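Aminopeptidase-like protein (Chaetomium thermophilum, PDB 5JM6) is an M18-family zinc metallopeptidase that assembles as a dodecamer and probably removes amino-terminal residues from peptides, linked to the Cvt pathway of selective autophagy. Local coordinates at residues A[330-335]-A[356-361]; A[360-365]-A[376-381]. All blocks are in the same frame, centred on the assembly; numbering follows the deposited sequence.

Contact 1: A[330-335]-A[356-361]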
loop_
_atom_site.group_PDB
_atom_site.type_symbol
_atom_site.label_atom_id
_atom_site.label_comp_id
_atom_site.label_asym_id
_atom_site.label_seq_id
_atom_site.Cartn_x
_atom_site.Cartn_y
_atom_site.Cartn_z
ATOM N N ILE A 330 52.519 17.121 33.476
ATOM C CA ILE A 330 52.132 15.782 33.887
ATOM C C ILE A 330 51.642 15.051 32.646
ATOM O O ILE A 330 50.867 15.601 31.863
ATOM C CB ILE A 330 51.031 15.802 34.973
ATOM C CG1 ILE A 330 51.601 16.291 36.307
ATOM C CG2 ILE A 330 50.407 14.423 35.139
ATOM C CD1 ILE A 330 50.560 16.443 37.398
ATOM N N LYS A 331 52.120 13.828 32.449
ATOM C CA LYS A 331 51.695 13.015 31.318
ATOM C C LYS A 331 50.766 11.919 31.808
ATOM O O LYS A 331 51.153 11.100 32.635
ATOM C CB LYS A 331 52.901 12.422 30.596
ATOM C CG LYS A 331 53.798 13.467 29.969
ATOM C CD LYS A 331 55.114 12.867 29.529
ATOM C CE LYS A 331 56.086 13.953 29.112
ATOM N NZ LYS A 331 57.275 13.384 28.427
ATOM N N LEU A 332 49.544 11.904 31.286
ATOM C CA LEU A 332 48.475 11.102 31.864
ATOM C C LEU A 332 47.682 10.338 30.807
ATOM O O LEU A 332 47.414 10.855 29.723
ATOM C CB LEU A 332 47.538 12.009 32.675
ATOM C CG LEU A 332 46.371 11.446 33.493
ATOM C CD1 LEU A 332 46.077 12.367 34.671
ATOM C CD2 LEU A 332 45.116 11.259 32.645
ATOM N N VAL A 333 47.307 9.107 31.136
ATOM C CA VAL A 333 46.403 8.325 30.301
ATOM C C VAL A 333 45.235 7.832 31.151
ATOM O O VAL A 333 45.434 7.282 32.235
ATOM C CB VAL A 333 47.110 7.123 29.644
ATOM C CG1 VAL A 333 46.132 6.345 28.774
ATOM C CG2 VAL A 333 48.302 7.587 28.821
ATOM N N ALA A 334 44.021 8.047 30.657
ATOM C CA ALA A 334 42.816 7.625 31.361
ATOM C C ALA A 334 42.024 6.637 30.516
ATOM O O ALA A 334 41.539 6.980 29.438
ATOM C CB ALA A 334 41.958 8.831 31.715
ATOM N N LEU A 335 41.902 5.407 31.004
ATOM C CA LEU A 335 41.130 4.387 30.310
ATOM C C LEU A 335 39.843 4.105 31.074
ATOM O O LEU A 335 39.875 3.691 32.233
ATOM C CB LEU A 335 41.950 3.106 30.139
ATOM C CG LEU A 335 43.288 3.275 29.413
ATOM C CD1 LEU A 335 43.974 1.934 29.207
ATOM C CD2 LEU A 335 43.093 3.994 28.088
ATOM N N ILE A 356 38.300 14.381 39.631
ATOM C CA ILE A 356 38.614 14.337 41.057
ATOM C C ILE A 356 40.039 13.823 41.282
ATOM O O ILE A 356 40.719 14.253 42.214
ATOM C CB ILE A 356 37.597 13.476 41.854
ATOM C CG1 ILE A 356 37.783 13.691 43.358
ATOM C CG2 ILE A 356 37.712 11.998 41.503
ATOM C CD1 ILE A 356 36.625 13.200 44.195
ATOM N N THR A 357 40.498 12.927 40.412
ATOM C CA THR A 357 41.862 12.422 40.494
ATOM C C THR A 357 42.861 13.543 40.235
ATOM O O THR A 357 43.852 13.678 40.950
ATOM C CB THR A 357 42.103 11.277 39.496
ATOM O OG1 THR A 357 41.350 10.129 39.902
ATOM C CG2 THR A 357 43.581 10.914 39.439
ATOM N N ILE A 358 42.586 14.352 39.217
ATOM C CA ILE A 358 43.453 15.474 38.887
ATOM C C ILE A 358 43.496 16.481 40.032
ATOM O O ILE A 358 44.568 16.959 40.404
ATOM C CB ILE A 358 43.004 16.163 37.582
ATOM C CG1 ILE A 358 43.240 15.215 36.404
ATOM C CG2 ILE A 358 43.733 17.484 37.382
ATOM C CD1 ILE A 358 43.513 15.893 35.093
ATOM N N GLU A 359 42.336 16.782 40.610
ATOM C CA GLU A 359 42.277 17.718 41.728
ATOM C C GLU A 359 43.091 17.200 42.910
ATOM O O GLU A 359 43.833 17.954 43.539
ATOM C CB GLU A 359 40.827 17.977 42.143
ATOM C CG GLU A 359 39.996 18.647 41.058
ATOM C CD GLU A 359 38.588 18.986 41.510
ATOM O OE1 GLU A 359 38.333 18.984 42.733
ATOM O OE2 GLU A 359 37.734 19.258 40.639
ATOM N N ARG A 360 42.963 15.907 43.194
ATOM C CA ARG A 360 43.734 15.278 44.260
ATOM C C ARG A 360 45.238 15.414 44.052
ATOM O O ARG A 360 45.975 15.727 44.988
ATOM C CB ARG A 360 43.386 13.801 44.368
ATOM C CG ARG A 360 42.132 13.478 45.129
ATOM C CD ARG A 360 42.466 12.312 46.020
ATOM N NE ARG A 360 41.422 11.301 46.086
ATOM C CZ ARG A 360 41.482 10.246 46.889
ATOM N NH1 ARG A 360 42.528 10.088 47.689
ATOM N NH2 ARG A 360 40.501 9.354 46.898
ATOM N N ILE A 361 45.688 15.154 42.828
ATOM C CA ILE A 361 47.102 15.276 42.496
ATOM C C ILE A 361 47.577 16.699 42.739
ATOM O O ILE A 361 48.597 16.924 43.391
ATOM C CB ILE A 361 47.384 14.897 41.030
ATOM C CG1 ILE A 361 46.936 13.463 40.745
ATOM C CG2 ILE A 361 48.862 15.055 40.716
ATOM C CD1 ILE A 361 46.875 13.135 39.267
#
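The CA atoms of Leu332 and Ile358 lie 9.7 Å apart and those of Ile330 and Ile361 10.0 Å, a pairing which shows that helix 353-368 returns over strand 330-336 in the opposite sense at nearly constant spacing. This helix-on-sheet interface is the first half of a beta-alpha-beta crossover: after a turn and the short helix 380-383 the chain enters strand 386-394, parallel to 330-336 in the central mixed sheet of the zinc exopeptidase fold, with strand 127-133 lying between them. The strand's alternation sorts its side chains. Ile330 and Leu332 turn toward this helix, whereas Lys331, Val333 and Leu335 serve the other face, where all three meet helix 305-320.

Between the segments 133 Å² is buried, nearly all of it on Ile330, Leu332, Ile358 and Ile361; neighbouring strands take further parts of the same helix face. Ile358 also rests on Ile127 and Met129 of strand 127-133, and Ile361 on Phe115 of strand 111-117. The CA–CB bond of Ile358 points past strand 330-335 rather than at it, and its CG1–CD1 arm lies alongside Leu332 CD1, both arm atoms about 4.4 Å away. At the other pair, the gamma-to-delta arm of Ile330 is extended (chi2 175°), which carries CD1 out toward the helix. Ile361 answers with its short branch, placed anti to the backbone N, and the two side chains cross obliquely, with CD1 of Ile330 4.0 Å from CG2 of Ile361.

Contact 2: A[360-365]-A[376-381]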
loop_
_atom_site.group_PDB
_atom_site.type_symbol
_atom_site.label_atom_id
_atom_site.label_comp_id
_atom_site.label_asym_id
_atom_site.label_seq_id
_atom_site.Cartn_x
_atom_site.Cartn_y
_atom_site.Cartn_z
ATOM N N ARG A 360 42.963 15.907 43.194
ATOM C CA ARG A 360 43.734 15.278 44.260
ATOM C C ARG A 360 45.238 15.414 44.052
ATOM O O ARG A 360 45.975 15.727 44.988
ATOM C CB ARG A 360 43.386 13.801 44.368
ATOM C CG ARG A 360 42.132 13.478 45.129
ATOM C CD ARG A 360 42.466 12.312 46.020
ATOM N NE ARG A 360 41.422 11.301 46.086
ATOM C CZ ARG A 360 41.482 10.246 46.889
ATOM N NH1 ARG A 360 42.528 10.088 47.689
ATOM N NH2 ARG A 360 40.501 9.354 46.898
ATOM N N ILE A 361 45.688 15.154 42.828
ATOM C CA ILE A 361 47.102 15.276 42.496
ATOM C C ILE A 361 47.577 16.699 42.739
ATOM O O ILE A 361 48.597 16.924 43.391
ATOM C CB ILE A 361 47.384 14.897 41.030
ATOM C CG1 ILE A 361 46.936 13.463 40.745
ATOM C CG2 ILE A 361 48.862 15.055 40.716
ATOM C CD1 ILE A 361 46.875 13.135 39.267
ATOM N N LEU A 362 46.822 17.660 42.221
ATOM C CA LEU A 362 47.194 19.061 42.342
ATOM C C LEU A 362 47.195 19.521 43.797
ATOM O O LEU A 362 48.133 20.183 44.238
ATOM C CB LEU A 362 46.258 19.932 41.508
ATOM C CG LEU A 362 46.516 21.432 41.599
ATOM C CD1 LEU A 362 47.959 21.747 41.238
ATOM C CD2 LEU A 362 45.560 22.172 40.686
ATOM N N GLU A 363 46.154 19.164 44.545
ATOM C CA GLU A 363 46.093 19.526 45.958
ATOM C C GLU A 363 47.247 18.907 46.736
ATOM O O GLU A 363 47.748 19.496 47.694
ATOM C CB GLU A 363 44.765 19.098 46.576
ATOM C CG GLU A 363 44.684 19.369 48.065
ATOM C CD GLU A 363 43.787 18.392 48.779
ATOM O OE1 GLU A 363 43.879 17.186 48.478
ATOM O OE2 GLU A 363 42.994 18.831 49.639
ATOM N N SER A 364 47.666 17.718 46.319
ATOM C CA SER A 364 48.805 17.059 46.943
ATOM C C SER A 364 50.070 17.897 46.773
ATOM O O SER A 364 50.772 18.171 47.744
ATOM C CB SER A 364 49.010 15.661 46.357
ATOM O OG SER A 364 50.110 15.011 46.968
ATOM N N PHE A 365 50.352 18.316 45.542
ATOM C CA PHE A 365 51.538 19.128 45.285
ATOM C C PHE A 365 51.404 20.528 45.870
ATOM O O PHE A 365 52.406 21.194 46.122
ATOM C CB PHE A 365 51.824 19.211 43.786
ATOM C CG PHE A 365 52.461 17.974 43.233
ATOM C CD1 PHE A 365 53.834 17.797 43.302
ATOM C CD2 PHE A 365 51.690 16.983 42.654
ATOM C CE1 PHE A 365 54.424 16.655 42.799
ATOM C CE2 PHE A 365 52.273 15.840 42.148
ATOM C CZ PHE A 365 53.642 15.675 42.222
ATOM N N GLY A 376 41.340 28.006 40.203
ATOM C CA GLY A 376 42.249 29.036 39.755
ATOM C C GLY A 376 43.703 28.792 40.091
ATOM O O GLY A 376 44.551 29.552 39.643
ATOM N N ILE A 377 44.005 27.830 40.959
ATOM C CA ILE A 377 45.238 27.074 40.761
ATOM C C ILE A 377 44.863 25.920 39.834
ATOM O O ILE A 377 45.589 25.592 38.896
ATOM C CB ILE A 377 45.911 26.592 42.073
ATOM C CG1 ILE A 377 47.288 26.005 41.760
ATOM C CG2 ILE A 377 45.081 25.564 42.813
ATOM C CD1 ILE A 377 48.144 26.892 40.881
ATOM N N LEU A 378 43.703 25.326 40.104
ATOM C CA LEU A 378 43.044 24.451 39.154
ATOM C C LEU A 378 42.338 25.346 38.150
ATOM O O LEU A 378 41.510 26.177 38.515
ATOM C CB LEU A 378 42.047 23.515 39.843
ATOM C CG LEU A 378 41.334 22.512 38.931
ATOM C CD1 LEU A 378 42.250 21.346 38.592
ATOM C CD2 LEU A 378 40.037 22.020 39.554
ATOM N N GLY A 379 42.645 25.147 36.880
ATOM C CA GLY A 379 42.140 25.987 35.814
ATOM C C GLY A 379 43.205 26.900 35.249
ATOM O O GLY A 379 43.167 27.211 34.064
ATOM N N GLN A 380 44.201 27.256 36.054
ATOM C CA GLN A 380 45.471 27.672 35.486
ATOM C C GLN A 380 46.078 26.398 34.933
ATOM O O GLN A 380 46.651 26.381 33.845
ATOM C CB GLN A 380 46.394 28.323 36.517
ATOM C CG GLN A 380 45.954 29.694 36.988
ATOM C CD GLN A 380 46.994 30.361 37.868
ATOM O OE1 GLN A 380 48.130 30.579 37.447
ATOM N NE2 GLN A 380 46.613 30.680 39.101
ATOM N N THR A 381 45.921 25.321 35.697
ATOM C CA THR A 381 46.342 23.999 35.264
ATOM C C THR A 381 45.584 23.579 34.010
ATOM O O THR A 381 46.191 23.204 33.008
ATOM C CB THR A 381 46.124 22.945 36.365
ATOM O OG1 THR A 381 46.839 23.326 37.547
ATOM C CG2 THR A 381 46.614 21.586 35.902
#
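Leu362 pushes its CD2 methyl into the turn formed by Ile377, Leu378 and Thr381, and this one side chain provides 88 of the 143 Å² buried here. Its CA–CB bond points toward segment 376-381, and CG anti to the backbone N (chi1 178°) carries CD2 on into the turn; the CA atoms of Leu362 and Leu378 are 7.5 Å apart. CD2 meets both side chain and main chain. It lies 4.0 Å from CG2 of Ile377 and 3.9 Å from CB of Leu378, while the amide N of Leu378 is 3.7 Å away. On the Thr381 side, OG1 approaches CD2 at 3.6 Å, the side chains of Leu362 and Thr381 running antiparallel alongside one another.

The receiving turn has its own bonds. Ile377 O accepts from two donors of Thr381: OG1 at 2.9 Å and the backbone N at 3.2 Å. They come from opposite faces of the carbonyl plane, OG1 tilted 25° from it, so two bonds hold the oxygen, one from each face. Gly376 and Gly379 have positive phi values at which a side chain would jam against the preceding carbonyl, which explains glycine at both positions. An alanine in place of Thr381 removes the hydroxyl and would probably leave Ile377 O with the amide alone, opening a gap beside CD2 of Leu362.

Gln380 packs on Arg90 of a third subunit, and from the helix Glu363 touches Pro375 of a second subunit. Since Leu362 brings a methyl group, which neither donates nor accepts, the hydroxyl of Thr381 directs its proton to Ile377 O and meets CD2 by van der Waals contact alone: the two segments associate by shape, while polar bonding fixes the turn's conformation.

Overall arrangement
Helix 353-368 is common to both contacts, which share Arg360 and Ile361 and have centres 11 Å apart. Contact 1 uses the flank of the helix facing the sheet; contact 2 uses Leu362, the next residue along, which packs on the following turn. They meet where Glu359 CG lies 3.7 Å from Leu378 CD2. Contact 2 lies farther from the chain's centre, its own centre about 27 Å away against about 17 Å for contact 1, and both touch a second subunit, whose Pro375 and Gly376 pack on the helix. Neither contact adjoins the zinc site, although strands 127-133 and 386-394 of the same sheet carry its ligands His133 and Asp391.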